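Local atomic coordinates of alpha-galacturonidase (Bacillus subtilis, PDB entry 3FEF), a protein that hydrolyses alpha-1,4-linked galacturonides to release alpha-D-galacturonate, working as a homotetramer with NAD and manganese as cofactors. Residues Cys168-Phe173 against Ser324-Val329; Gly174-Leu179 against Pro192-Ile197; Val353-Ile358 against Gly384-Ala389; Met347-Gln352 against Ala360-Asn365. All blocks are in the same frame, centred on the assembly; numbering follows the deposited sequence.

Contact 1 of 4, residues Cys168-Phe173 against Ser324-Val329. With MG (magnesium ion), chain G.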
loop_
_atom_site.group_PDB
_atom_site.type_symbol
_atom_site.label_atom_id
_atom_site.label_comp_id
_atom_site.label_asym_id
_atom_site.label_seq_id
_atom_site.Cartn_x
_atom_site.Cartn_y
_atom_site.Cartn_z
ATOM N N CYS A 168 17.667 -8.717 18.794
ATOM C CA CYS A 168 18.342 -7.723 19.636
ATOM C C CYS A 168 19.817 -7.560 19.327
ATOM O O CYS A 168 20.536 -8.528 19.104
ATOM C CB CYS A 168 18.215 -8.078 21.122
ATOM S SG CYS A 168 16.601 -7.698 21.741
ATOM N N CYS A 169 20.268 -6.321 19.394
ATOM C CA CYS A 169 21.629 -5.956 19.057
ATOM C C CYS A 169 22.026 -4.807 19.971
ATOM O O CYS A 169 21.171 -4.029 20.397
ATOM C CB CYS A 169 21.703 -5.503 17.603
ATOM S SG CYS A 169 23.348 -4.953 17.114
ATOM N N HIS A 170 23.317 -4.699 20.277
ATOM C CA HIS A 170 23.777 -3.684 21.214
ATOM C C HIS A 170 24.538 -2.553 20.517
ATOM O O HIS A 170 25.050 -1.673 21.183
ATOM C CB HIS A 170 24.646 -4.297 22.311
ATOM C CG HIS A 170 25.900 -4.931 21.793
ATOM N ND1 HIS A 170 26.284 -6.212 22.132
ATOM C CD2 HIS A 170 26.836 -4.475 20.927
ATOM C CE1 HIS A 170 27.415 -6.508 21.515
ATOM N NE2 HIS A 170 27.773 -5.469 20.781
ATOM N N GLU A 171 24.591 -2.554 19.189
ATOM C CA GLU A 171 25.357 -1.525 18.498
ATOM C C GLU A 171 24.855 -0.113 18.806
ATOM O O GLU A 171 25.648 0.799 19.025
ATOM C CB GLU A 171 25.370 -1.771 16.987
ATOM C CG GLU A 171 26.382 -2.828 16.563
ATOM C CD GLU A 171 27.746 -2.616 17.213
ATOM O OE1 GLU A 171 28.454 -1.655 16.842
ATOM O OE2 GLU A 171 28.101 -3.408 18.103
ATOM N N VAL A 172 23.539 0.074 18.827
ATOM C CA VAL A 172 23.009 1.399 19.060
ATOM C C VAL A 172 23.441 1.920 20.446
ATOM O O VAL A 172 23.627 3.117 20.626
ATOM C CB VAL A 172 21.488 1.441 18.896
ATOM C CG1 VAL A 172 20.965 2.827 19.222
ATOM C CG2 VAL A 172 21.075 1.023 17.467
ATOM N N PHE A 173 23.630 1.027 21.418
ATOM C CA PHE A 173 24.038 1.486 22.747
ATOM C C PHE A 173 25.371 2.212 22.690
ATOM O O PHE A 173 25.581 3.197 23.402
ATOM C CB PHE A 173 24.077 0.333 23.765
ATOM C CG PHE A 173 22.788 -0.430 23.855
ATOM C CD1 PHE A 173 21.577 0.191 23.562
ATOM C CD2 PHE A 173 22.784 -1.774 24.224
ATOM C CE1 PHE A 173 20.385 -0.513 23.617
ATOM C CE2 PHE A 173 21.600 -2.490 24.287
ATOM C CZ PHE A 173 20.392 -1.860 23.982
ATOM N N SER A 324 25.198 -6.249 32.660
ATOM C CA SER A 324 25.940 -6.446 31.408
ATOM C C SER A 324 25.926 -5.228 30.485
ATOM O O SER A 324 26.782 -5.091 29.612
ATOM C CB SER A 324 25.381 -7.647 30.641
ATOM O OG SER A 324 24.089 -7.343 30.133
ATOM N N GLY A 325 24.950 -4.348 30.654
ATOM C CA GLY A 325 24.744 -3.292 29.674
ATOM C C GLY A 325 23.744 -3.708 28.605
ATOM O O GLY A 325 23.331 -2.892 27.789
ATOM N N GLU A 326 23.342 -4.975 28.609
ATOM C CA GLU A 326 22.359 -5.472 27.626
ATOM C C GLU A 326 20.940 -5.209 28.114
ATOM O O GLU A 326 20.743 -4.955 29.287
ATOM C CB GLU A 326 22.566 -6.966 27.369
ATOM C CG GLU A 326 23.942 -7.297 26.805
ATOM C CD GLU A 326 24.272 -6.512 25.531
ATOM O OE1 GLU A 326 23.347 -5.938 24.912
ATOM O OE2 GLU A 326 25.464 -6.470 25.147
ATOM N N GLU A 327 19.955 -5.281 27.223
ATOM C CA GLU A 327 18.548 -5.068 27.605
ATOM C C GLU A 327 17.715 -6.363 27.634
ATOM O O GLU A 327 16.526 -6.351 27.989
ATOM C CB GLU A 327 17.882 -4.027 26.693
ATOM C CG GLU A 327 18.520 -2.636 26.735
ATOM C CD GLU A 327 18.017 -1.754 27.891
ATOM O OE1 GLU A 327 17.386 -2.271 28.836
ATOM O OE2 GLU A 327 18.257 -0.525 27.848
ATOM N N GLY A 328 18.340 -7.477 27.280
ATOM C CA GLY A 328 17.637 -8.758 27.245
ATOM C C GLY A 328 16.701 -8.973 28.417
ATOM O O GLY A 328 15.483 -9.153 28.250
ATOM N N VAL A 329 17.267 -8.951 29.615
ATOM C CA VAL A 329 16.493 -9.189 30.832
ATOM C C VAL A 329 15.457 -8.107 31.146
ATOM O O VAL A 329 14.367 -8.404 31.646
ATOM C CB VAL A 329 17.430 -9.386 32.006
ATOM C CG1 VAL A 329 16.646 -9.424 33.323
ATOM C CG2 VAL A 329 18.234 -10.672 31.788
HETATM MG MG MG G . 25.204 -6.636 16.530
HETATM O O HOH W 1 24.870 -7.208 18.809
HETATM O O HOH W 2 27.179 -5.979 17.600
HETATM O O HOH W 3 23.574 -8.058 15.638
#
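The backbones come nearest at His170 and Glu326, whose CA atoms are 6.8 Å apart, where the turn into helix 171-187 faces the loop before helix 328-335. In His170, CG takes the crowded position between the backbone N and the carbonyl carbon (chi1 62°). Its ND1 gives a weak hydrogen bond to Glu326 OE2, with 3.1 Å between the two atoms. The angle at the hydrogen is only 125°, and the ring and carboxylate planes stand 37° apart. A bend at chi2 of Glu326 brings the carboxylate there. Its second oxygen, OE1, lies 3.3 Å from His170 CB and also sits at the edge of the Phe173 ring, near its plane. Phe173 extends the contact to Glu327, with CZ 3.4 Å from Glu327 CG. An alanine at Glu326 would remove the carboxylate and would probably leave the His170 ring less firmly oriented.

His170 is probably the proton donor, as in related enzymes, and a carboxylate beside ND1 would probably favour its protonated form. The metal site adjoins it. Magnesium occupies this site in the crystal, bound by Cys169 SG at 2.6 Å, by His206 and by three waters. Water 1 accepts from His170 N and lies 3.7 Å above the centre of the His170 ring. Water 2 donates to Glu171 OE2.

In the opposing loop, Ser324 OG accepts from Glu326 N in an ST turn. Helix 18-28 touches Glu326 through Trp18 and Ser21. Strand 341-348 meets Phe173 through Asn344 and Glu327 through Thr343.

Contact 2 of 4, residues Gly174-Leu179 against Pro192-Ile197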
loop_
_atom_site.group_PDB
_atom_site.type_symbol
_atom_site.label_atom_id
_atom_site.label_comp_id
_atom_site.label_asym_id
_atom_site.label_seq_id
_atom_site.Cartn_x
_atom_site.Cartn_y
_atom_site.Cartn_z
ATOM N N GLY A 174 26.269 1.731 21.833
ATOM C CA GLY A 174 27.603 2.324 21.701
ATOM C C GLY A 174 27.561 3.726 21.122
ATOM O O GLY A 174 28.410 4.558 21.425
ATOM N N THR A 175 26.573 4.000 20.280
ATOM C CA THR A 175 26.433 5.335 19.738
ATOM C C THR A 175 25.804 6.273 20.753
ATOM O O THR A 175 26.159 7.445 20.833
ATOM C CB THR A 175 25.635 5.343 18.421
ATOM O OG1 THR A 175 26.320 4.498 17.486
ATOM C CG2 THR A 175 25.602 6.750 17.859
ATOM N N GLN A 176 24.877 5.746 21.542
ATOM C CA GLN A 176 24.348 6.504 22.647
ATOM C C GLN A 176 25.442 6.899 23.656
ATOM O O GLN A 176 25.445 8.016 24.154
ATOM C CB GLN A 176 23.252 5.712 23.333
ATOM C CG GLN A 176 21.913 5.849 22.650
ATOM C CD GLN A 176 20.880 4.970 23.294
ATOM O OE1 GLN A 176 20.992 3.747 23.249
ATOM N NE2 GLN A 176 19.862 5.582 23.900
ATOM N N LYS A 177 26.379 6.002 23.933
ATOM C CA LYS A 177 27.450 6.321 24.879
ATOM C C LYS A 177 28.368 7.383 24.278
ATOM O O LYS A 177 28.835 8.278 24.984
ATOM C CB LYS A 177 28.269 5.078 25.237
ATOM C CG LYS A 177 27.471 3.973 25.941
ATOM C CD LYS A 177 28.379 2.779 26.294
ATOM C CE LYS A 177 27.584 1.603 26.860
ATOM N NZ LYS A 177 26.861 1.977 28.105
ATOM N N LEU A 178 28.610 7.284 22.971
ATOM C CA LEU A 178 29.419 8.272 22.261
ATOM C C LEU A 178 28.783 9.649 22.373
ATOM O O LEU A 178 29.450 10.631 22.664
ATOM C CB LEU A 178 29.575 7.889 20.787
ATOM C CG LEU A 178 30.180 8.968 19.876
ATOM C CD1 LEU A 178 31.621 9.280 20.315
ATOM C CD2 LEU A 178 30.134 8.548 18.420
ATOM N N LEU A 179 27.480 9.718 22.123
ATOM C CA LEU A 179 26.753 10.969 22.239
ATOM C C LEU A 179 26.725 11.489 23.690
ATOM O O LEU A 179 26.827 12.695 23.922
ATOM C CB LEU A 179 25.329 10.791 21.707
ATOM C CG LEU A 179 25.136 10.563 20.199
ATOM C CD1 LEU A 179 23.714 10.068 19.937
ATOM C CD2 LEU A 179 25.392 11.847 19.420
ATOM N N PRO A 192 23.913 10.983 33.215
ATOM C CA PRO A 192 23.927 9.886 34.185
ATOM C C PRO A 192 23.804 8.497 33.541
ATOM O O PRO A 192 24.383 7.533 34.036
ATOM C CB PRO A 192 22.701 10.177 35.074
ATOM C CG PRO A 192 22.053 11.439 34.530
ATOM C CD PRO A 192 22.611 11.673 33.167
ATOM N N ARG A 193 23.058 8.397 32.445
ATOM C CA ARG A 193 22.846 7.110 31.781
ATOM C C ARG A 193 22.751 7.287 30.277
ATOM O O ARG A 193 22.156 8.258 29.797
ATOM C CB ARG A 193 21.553 6.467 32.282
ATOM C CG ARG A 193 21.686 5.714 33.590
ATOM C CD ARG A 193 20.383 5.765 34.382
ATOM N NE ARG A 193 19.314 6.472 33.674
ATOM C CZ ARG A 193 18.225 5.898 33.174
ATOM N NH1 ARG A 193 18.044 4.590 33.281
ATOM N NH2 ARG A 193 17.310 6.634 32.559
ATOM N N ARG A 194 23.316 6.342 29.529
ATOM C CA ARG A 194 23.201 6.392 28.077
ATOM C C ARG A 194 21.731 6.325 27.661
ATOM O O ARG A 194 21.365 6.817 26.599
ATOM C CB ARG A 194 24.059 5.321 27.385
ATOM C CG ARG A 194 23.666 3.873 27.673
ATOM C CD ARG A 194 22.935 3.243 26.496
ATOM N NE ARG A 194 22.425 1.916 26.831
ATOM C CZ ARG A 194 21.155 1.544 26.705
ATOM N NH1 ARG A 194 20.252 2.386 26.220
ATOM N NH2 ARG A 194 20.794 0.313 27.035
ATOM N N GLU A 195 20.892 5.752 28.519
ATOM C CA GLU A 195 19.445 5.767 28.297
ATOM C C GLU A 195 18.908 7.173 28.092
ATOM O O GLU A 195 17.991 7.367 27.310
ATOM C CB GLU A 195 18.699 5.139 29.477
ATOM C CG GLU A 195 18.840 3.633 29.567
ATOM C CD GLU A 195 19.940 3.165 30.532
ATOM O OE1 GLU A 195 20.943 3.888 30.761
ATOM O OE2 GLU A 195 19.786 2.047 31.061
ATOM N N ASP A 196 19.448 8.151 28.820
ATOM C CA ASP A 196 18.966 9.530 28.717
ATOM C C ASP A 196 19.245 10.183 27.348
ATOM O O ASP A 196 18.791 11.295 27.078
ATOM C CB ASP A 196 19.593 10.391 29.803
ATOM C CG ASP A 196 19.211 9.930 31.199
ATOM O OD1 ASP A 196 18.103 9.350 31.346
ATOM O OD2 ASP A 196 20.021 10.143 32.137
ATOM N N ILE A 197 20.027 9.522 26.512
ATOM C CA ILE A 197 20.226 10.005 25.160
ATOM C C ILE A 197 19.094 9.403 24.362
ATOM O O ILE A 197 19.145 8.238 23.996
ATOM C CB ILE A 197 21.573 9.559 24.564
ATOM C CG1 ILE A 197 22.706 9.896 25.540
ATOM C CG2 ILE A 197 21.810 10.261 23.197
ATOM C CD1 ILE A 197 22.862 11.409 25.726
HETATM O O HOH W 4 17.190 5.515 25.402
#
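Gln176 NE2 is the best-held polar atom here, gripped by two hydrogen bonds. The first goes to Ile197 O at 2.8 Å, nearly straight (161° at the hydrogen) and almost along the C=O axis. The acceptor lies in the Gln176 amide plane. The second goes from NE2 to water 4 at 3.1 Å, and this water in turn donates to Glu195 O. The side chain is extended beyond CG (chi2 176°), so it spans from the helix to the facing turn. A leucine at Gln176 would lose both bonds and would probably leave Ile197 O and the turn less well anchored.

Arg194 crosses Gln176 and Lys177 obliquely. Its CB is 3.9 Å from Lys177 CG, and its CG is 3.7 Å from Lys177 NZ. Lys177 NZ and Arg194 NE, of like charge, are 4.6 Å apart. Beyond this contact Arg194 NH2 forms a salt bridge with Glu327, which probably balances its charge, and the guanidinium makes a cation-pi contact with Phe173.

One helical turn further on, at Leu179, the packing is apolar. Leu179 CD1 meets Ile197 CG2 at 3.8 Å, and Phe224 and Leu220 of helix 220-231 border Leu179 and Ile197 respectively. On the outer side of the turn, Arg193 NH2 forms a salt bridge with Asp196 OD1.

This is the crossing from the parallel, Rossmann-type sheet to an antiparallel one. Helix 171-187 follows the last parallel strand, and the 3-10 segment 194-196 folds back on it before strand 197-202.

Contact 3 of 4, residues Val353-Ile358 against Gly384-Ala389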
loop_
_atom_site.group_PDB
_atom_site.type_symbol
_atom_site.label_atom_id
_atom_site.label_comp_id
_atom_site.label_asym_id
_atom_site.label_seq_id
_atom_site.Cartn_x
_atom_site.Cartn_y
_atom_site.Cartn_z
ATOM N N VAL A 353 9.424 1.965 9.378
ATOM C CA VAL A 353 10.422 2.651 8.557
ATOM C C VAL A 353 9.813 2.889 7.197
ATOM O O VAL A 353 9.382 1.942 6.535
ATOM C CB VAL A 353 11.738 1.890 8.374
ATOM C CG1 VAL A 353 12.637 2.677 7.401
ATOM C CG2 VAL A 353 12.481 1.695 9.746
ATOM N N LEU A 354 9.773 4.152 6.790
ATOM C CA LEU A 354 9.147 4.544 5.512
ATOM C C LEU A 354 9.930 4.111 4.281
ATOM O O LEU A 354 11.155 4.143 4.291
ATOM C CB LEU A 354 8.955 6.081 5.457
ATOM C CG LEU A 354 7.891 6.683 6.372
ATOM C CD1 LEU A 354 7.688 8.234 6.167
ATOM C CD2 LEU A 354 6.586 5.929 6.165
ATOM N N ASN A 355 9.209 3.764 3.209
ATOM C CA ASN A 355 9.812 3.479 1.901
ATOM C C ASN A 355 10.709 2.244 1.871
ATOM O O ASN A 355 11.590 2.151 1.037
ATOM C CB ASN A 355 10.624 4.685 1.373
ATOM C CG ASN A 355 9.890 5.998 1.503
ATOM O OD1 ASN A 355 8.684 6.093 1.249
ATOM N ND2 ASN A 355 10.617 7.030 1.898
ATOM N N LEU A 356 10.513 1.314 2.793
ATOM C CA LEU A 356 11.299 0.074 2.806
ATOM C C LEU A 356 10.298 -1.052 2.724
ATOM O O LEU A 356 9.208 -0.923 3.259
ATOM C CB LEU A 356 12.126 -0.038 4.096
ATOM C CG LEU A 356 13.655 0.139 4.101
ATOM C CD1 LEU A 356 14.157 1.198 3.143
ATOM C CD2 LEU A 356 14.184 0.402 5.505
ATOM N N PRO A 357 10.647 -2.164 2.058
ATOM C CA PRO A 357 9.596 -3.165 1.827
ATOM C C PRO A 357 8.924 -3.617 3.123
ATOM O O PRO A 357 9.564 -3.701 4.179
ATOM C CB PRO A 357 10.346 -4.353 1.204
ATOM C CG PRO A 357 11.656 -3.810 0.727
ATOM C CD PRO A 357 11.965 -2.566 1.532
ATOM N N ILE A 358 7.641 -3.925 3.053
ATOM C CA ILE A 358 6.976 -4.418 4.225
ATOM C C ILE A 358 7.317 -5.903 4.519
ATOM O O ILE A 358 7.633 -6.672 3.606
ATOM C CB ILE A 358 5.470 -4.118 4.160
ATOM C CG1 ILE A 358 4.647 -5.382 4.065
ATOM C CG2 ILE A 358 5.172 -3.153 3.038
ATOM C CD1 ILE A 358 3.512 -5.328 5.047
ATOM N N GLY A 384 19.996 8.817 0.337
ATOM C CA GLY A 384 21.159 7.981 -0.002
ATOM C C GLY A 384 21.222 6.692 0.811
ATOM O O GLY A 384 21.597 5.630 0.310
ATOM N N VAL A 385 20.857 6.794 2.078
ATOM C CA VAL A 385 20.934 5.656 2.991
ATOM C C VAL A 385 19.805 4.694 2.684
ATOM O O VAL A 385 19.979 3.486 2.749
ATOM C CB VAL A 385 20.852 6.135 4.459
ATOM C CG1 VAL A 385 20.809 4.963 5.417
ATOM C CG2 VAL A 385 22.046 7.007 4.756
ATOM N N GLU A 386 18.648 5.249 2.331
ATOM C CA GLU A 386 17.472 4.447 2.018
ATOM C C GLU A 386 17.683 3.651 0.711
ATOM O O GLU A 386 17.261 2.504 0.588
ATOM C CB GLU A 386 16.236 5.361 1.940
ATOM C CG GLU A 386 14.986 4.741 1.358
ATOM C CD GLU A 386 13.927 5.792 1.059
ATOM O OE1 GLU A 386 13.382 6.432 1.997
ATOM O OE2 GLU A 386 13.638 5.995 -0.129
HETATM N N MSE A 387 18.361 4.248 -0.252
HETATM C CA MSE A 387 18.729 3.515 -1.461
HETATM C C MSE A 387 19.637 2.324 -1.143
HETATM O O MSE A 387 19.442 1.212 -1.635
HETATM C CB MSE A 387 19.409 4.446 -2.468
HETATM C CG MSE A 387 18.487 5.503 -3.064
HETATM SE SE MSE A 387 19.498 7.050 -3.746
HETATM C CE MSE A 387 20.703 6.068 -4.919
ATOM N N LEU A 388 20.638 2.543 -0.302
ATOM C CA LEU A 388 21.486 1.426 0.073
ATOM C C LEU A 388 20.704 0.356 0.855
ATOM O O LEU A 388 20.885 -0.855 0.635
ATOM C CB LEU A 388 22.713 1.929 0.848
ATOM C CG LEU A 388 23.795 2.545 -0.051
ATOM C CD1 LEU A 388 24.695 3.519 0.725
ATOM C CD2 LEU A 388 24.613 1.445 -0.753
ATOM N N ALA A 389 19.844 0.797 1.767
ATOM C CA ALA A 389 19.135 -0.133 2.656
ATOM C C ALA A 389 18.149 -0.993 1.861
ATOM O O ALA A 389 18.027 -2.174 2.143
ATOM C CB ALA A 389 18.414 0.604 3.760
HETATM O O HOH W 5 13.603 5.725 4.355
#
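The tight part of this contact is polar, where the exposed Asn355 meets the carboxylate of the buried Glu386; the looser part is apolar and buried. Asn355 ND2 donates to Glu386 OE1 at 2.8 Å, with 164° at the hydrogen. The oxygen lies in the Asn355 amide plane, but the donor comes to it from above the carboxylate plane. The two flat groups are turned 69° apart, so the amide tip meets the carboxylate obliquely. Asn355 CB also comes close, 3.3 Å from Glu386 OE1. Water 5 gives OE1 a second hydrogen bond, and also donates to Leu354 O at 2.9 Å. It thus bridges the loop backbone to the helix. The Glu386 chain is extended and reaches out from the helix, with CG anti to the backbone N (chi1 168°). Its other oxygen, OE2, forms a salt bridge with Lys383, which would probably help keep the carboxylate ionised. Leu354, next to Asn355, is also exposed.

Deeper in, the fit relaxes. Leu356 CD1 stays 4.1 Å from Glu386 CG and 4.3 Å from Ala389 CB, so the methyl only rests against the helix. The Leu356 and Glu386 side chains run antiparallel past one another. Leu356 is buried; Val362 and Asn349 also pack on it. Met387 (selenomethionine), on another side of the helix, packs on Ala398 of the second subunit.

In the C-terminal domain, the long connection between antiparallel strands 341-348 and 361-369 is thus packed on the first turns of helix 383-405.

Contact 4 of 4, residues Met347-Gln352 against Ala360-Asn365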
loop_
_atom_site.group_PDB
_atom_site.type_symbol
_atom_site.label_atom_id
_atom_site.label_comp_id
_atom_site.label_asym_id
_atom_site.label_seq_id
_atom_site.Cartn_x
_atom_site.Cartn_y
_atom_site.Cartn_z
HETATM N N MSE A 347 12.314 -6.175 13.940
HETATM C CA MSE A 347 11.015 -6.768 13.697
HETATM C C MSE A 347 10.559 -6.527 12.263
HETATM O O MSE A 347 11.004 -5.588 11.622
HETATM C CB MSE A 347 9.990 -6.101 14.601
HETATM C CG MSE A 347 10.108 -6.554 16.015
HETATM SE SE MSE A 347 8.584 -5.894 16.975
HETATM C CE MSE A 347 7.512 -7.524 16.748
ATOM N N PRO A 348 9.611 -7.339 11.786
ATOM C CA PRO A 348 9.028 -7.119 10.458
ATOM C C PRO A 348 8.513 -5.684 10.296
ATOM O O PRO A 348 7.843 -5.150 11.185
ATOM C CB PRO A 348 7.846 -8.093 10.410
ATOM C CG PRO A 348 8.162 -9.194 11.490
ATOM C CD PRO A 348 8.933 -8.405 12.557
ATOM N N ASN A 349 8.800 -5.082 9.149
ATOM C CA ASN A 349 8.353 -3.722 8.839
ATOM C C ASN A 349 6.867 -3.707 8.516
ATOM O O ASN A 349 6.417 -4.409 7.621
ATOM C CB ASN A 349 9.153 -3.194 7.633
ATOM C CG ASN A 349 8.977 -1.681 7.391
ATOM O OD1 ASN A 349 8.747 -0.917 8.314
ATOM N ND2 ASN A 349 9.149 -1.252 6.132
ATOM N N GLN A 350 6.111 -2.887 9.240
ATOM C CA GLN A 350 4.709 -2.668 8.957
ATOM C C GLN A 350 4.469 -1.164 8.868
ATOM O O GLN A 350 3.380 -0.691 9.135
ATOM C CB GLN A 350 3.850 -3.272 10.057
ATOM C CG GLN A 350 4.015 -4.769 10.211
ATOM C CD GLN A 350 3.520 -5.518 8.998
ATOM O OE1 GLN A 350 4.119 -6.504 8.565
ATOM N NE2 GLN A 350 2.419 -5.051 8.433
ATOM N N GLY A 351 5.508 -0.423 8.502
ATOM C CA GLY A 351 5.410 1.017 8.356
ATOM C C GLY A 351 6.315 1.804 9.285
ATOM O O GLY A 351 6.379 3.024 9.184
ATOM N N GLN A 352 7.004 1.135 10.208
ATOM C CA GLN A 352 7.807 1.879 11.185
ATOM C C GLN A 352 9.041 2.493 10.529
ATOM O O GLN A 352 9.669 3.385 11.085
ATOM C CB GLN A 352 8.208 1.024 12.414
ATOM C CG GLN A 352 9.099 -0.194 12.159
ATOM C CD GLN A 352 8.285 -1.480 11.997
ATOM O OE1 GLN A 352 7.169 -1.441 11.521
ATOM N NE2 GLN A 352 8.860 -2.617 12.384
ATOM N N ALA A 360 10.004 -6.925 5.733
ATOM C CA ALA A 360 11.446 -7.010 5.890
ATOM C C ALA A 360 11.769 -6.658 7.347
ATOM O O ALA A 360 11.064 -5.880 7.969
ATOM C CB ALA A 360 12.150 -6.074 4.933
ATOM N N ILE A 361 12.815 -7.273 7.879
ATOM C CA ILE A 361 13.263 -7.044 9.252
ATOM C C ILE A 361 14.003 -5.714 9.347
ATOM O O ILE A 361 15.089 -5.572 8.790
ATOM C CB ILE A 361 14.230 -8.174 9.703
ATOM C CG1 ILE A 361 13.581 -9.546 9.451
ATOM C CG2 ILE A 361 14.653 -8.002 11.208
ATOM C CD1 ILE A 361 12.213 -9.680 10.071
ATOM N N VAL A 362 13.398 -4.746 10.032
ATOM C CA VAL A 362 14.038 -3.459 10.285
ATOM C C VAL A 362 14.251 -3.212 11.803
ATOM O O VAL A 362 13.559 -3.794 12.654
ATOM C CB VAL A 362 13.212 -2.323 9.634
ATOM C CG1 VAL A 362 13.150 -2.519 8.073
ATOM C CG2 VAL A 362 11.796 -2.340 10.192
ATOM N N GLU A 363 15.224 -2.373 12.131
ATOM C CA GLU A 363 15.498 -1.999 13.510
ATOM C C GLU A 363 14.960 -0.597 13.817
ATOM O O GLU A 363 15.362 0.367 13.169
ATOM C CB GLU A 363 17.032 -2.061 13.770
ATOM C CG GLU A 363 17.471 -1.864 15.251
ATOM C CD GLU A 363 18.877 -2.419 15.559
ATOM O OE1 GLU A 363 19.441 -3.188 14.737
ATOM O OE2 GLU A 363 19.414 -2.111 16.654
ATOM N N THR A 364 14.031 -0.501 14.780
ATOM C CA THR A 364 13.533 0.783 15.302
ATOM C C THR A 364 13.274 0.644 16.790
ATOM O O THR A 364 13.363 -0.458 17.347
ATOM C CB THR A 364 12.178 1.225 14.682
ATOM O OG1 THR A 364 11.173 0.261 15.003
ATOM C CG2 THR A 364 12.268 1.370 13.169
ATOM N N ASN A 365 12.960 1.764 17.433
ATOM C CA ASN A 365 12.368 1.710 18.758
ATOM C C ASN A 365 11.043 0.977 18.735
ATOM O O ASN A 365 10.338 0.975 17.716
ATOM C CB ASN A 365 12.181 3.110 19.325
ATOM C CG ASN A 365 13.491 3.714 19.766
ATOM O OD1 ASN A 365 14.418 2.991 20.150
ATOM N ND2 ASN A 365 13.596 5.020 19.681
HETATM O O HOH W 6 11.192 -2.469 13.985
#
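Met347, present as selenomethionine, and Val362 form an antiparallel hydrogen-bonded pair. Met347 N donates to Val362 O, and Val362 N donates back to Met347 O, each at 3.0 Å. The first bond lies in the carbonyl plane, whereas in the second the donor stands above it. Pro348 and Ile361 come next as a non-hydrogen-bonded pair, with 4.4 Å between CA atoms. Pro348 CA also makes a CA-H...O contact with Ala360 O. Asn349 N then donates to the same Ala360 O at 2.7 Å.

Val362 CG2 packs against the loop that follows strand 341-348. It lies 3.7 Å from Gln352 NE2 and 3.8 Å from Asn349 CB. Gln352 CG meets Thr364 OG1 at 3.5 Å, the two side chains crossing at about a right angle.

These strands belong to a three-stranded antiparallel sheet, with 361-369 between 341-348 and 372-375. The contact is the end of their pairing, where 341-348 turns away into its long connection.

Gln352 ties that exit together at both ends of its amide. Its NE2 donates to Pro348 O and to water 6, and its OE1 accepts from Gln350 N at 2.9 Å. Water 6 donates to Val362 O and Thr364 OG1, so it ties the Gln352 amide in the loop to two residues of strand 361-369. Asn349 OD1 accepts from Gly351 N in an Asx turn and also from Val353 N.

Farther out, Tyr157 of helix 149-159 touches Met347 and Pro348. Leu377 of the third subunit packs on Gln350 and Gln352.

Contacts 1 and 2 share helix 171-187: contact 1 uses its start at the metal site, and contact 2 its next turns, farther from the chain centre. They touch through Arg194, which reaches Glu327 and Phe173. Contacts 3 and 4 interlock along the chain, both using the connection between strands 341-348 and 361-369. Asn349 joins them by a probable hydrogen bond to Pro357 O. Contact 4 is buried and mostly backbone pairing; contact 3 mixes buried apolar residues with a water-bridged polar edge at the exposed Asn355. Contacts 1 and 2 are partly buried and mix apolar packing with side-chain hydrogen bonds, the one across contact 1 being weak. Contact 4 meets contact 1 where Glu363 packs on Val172.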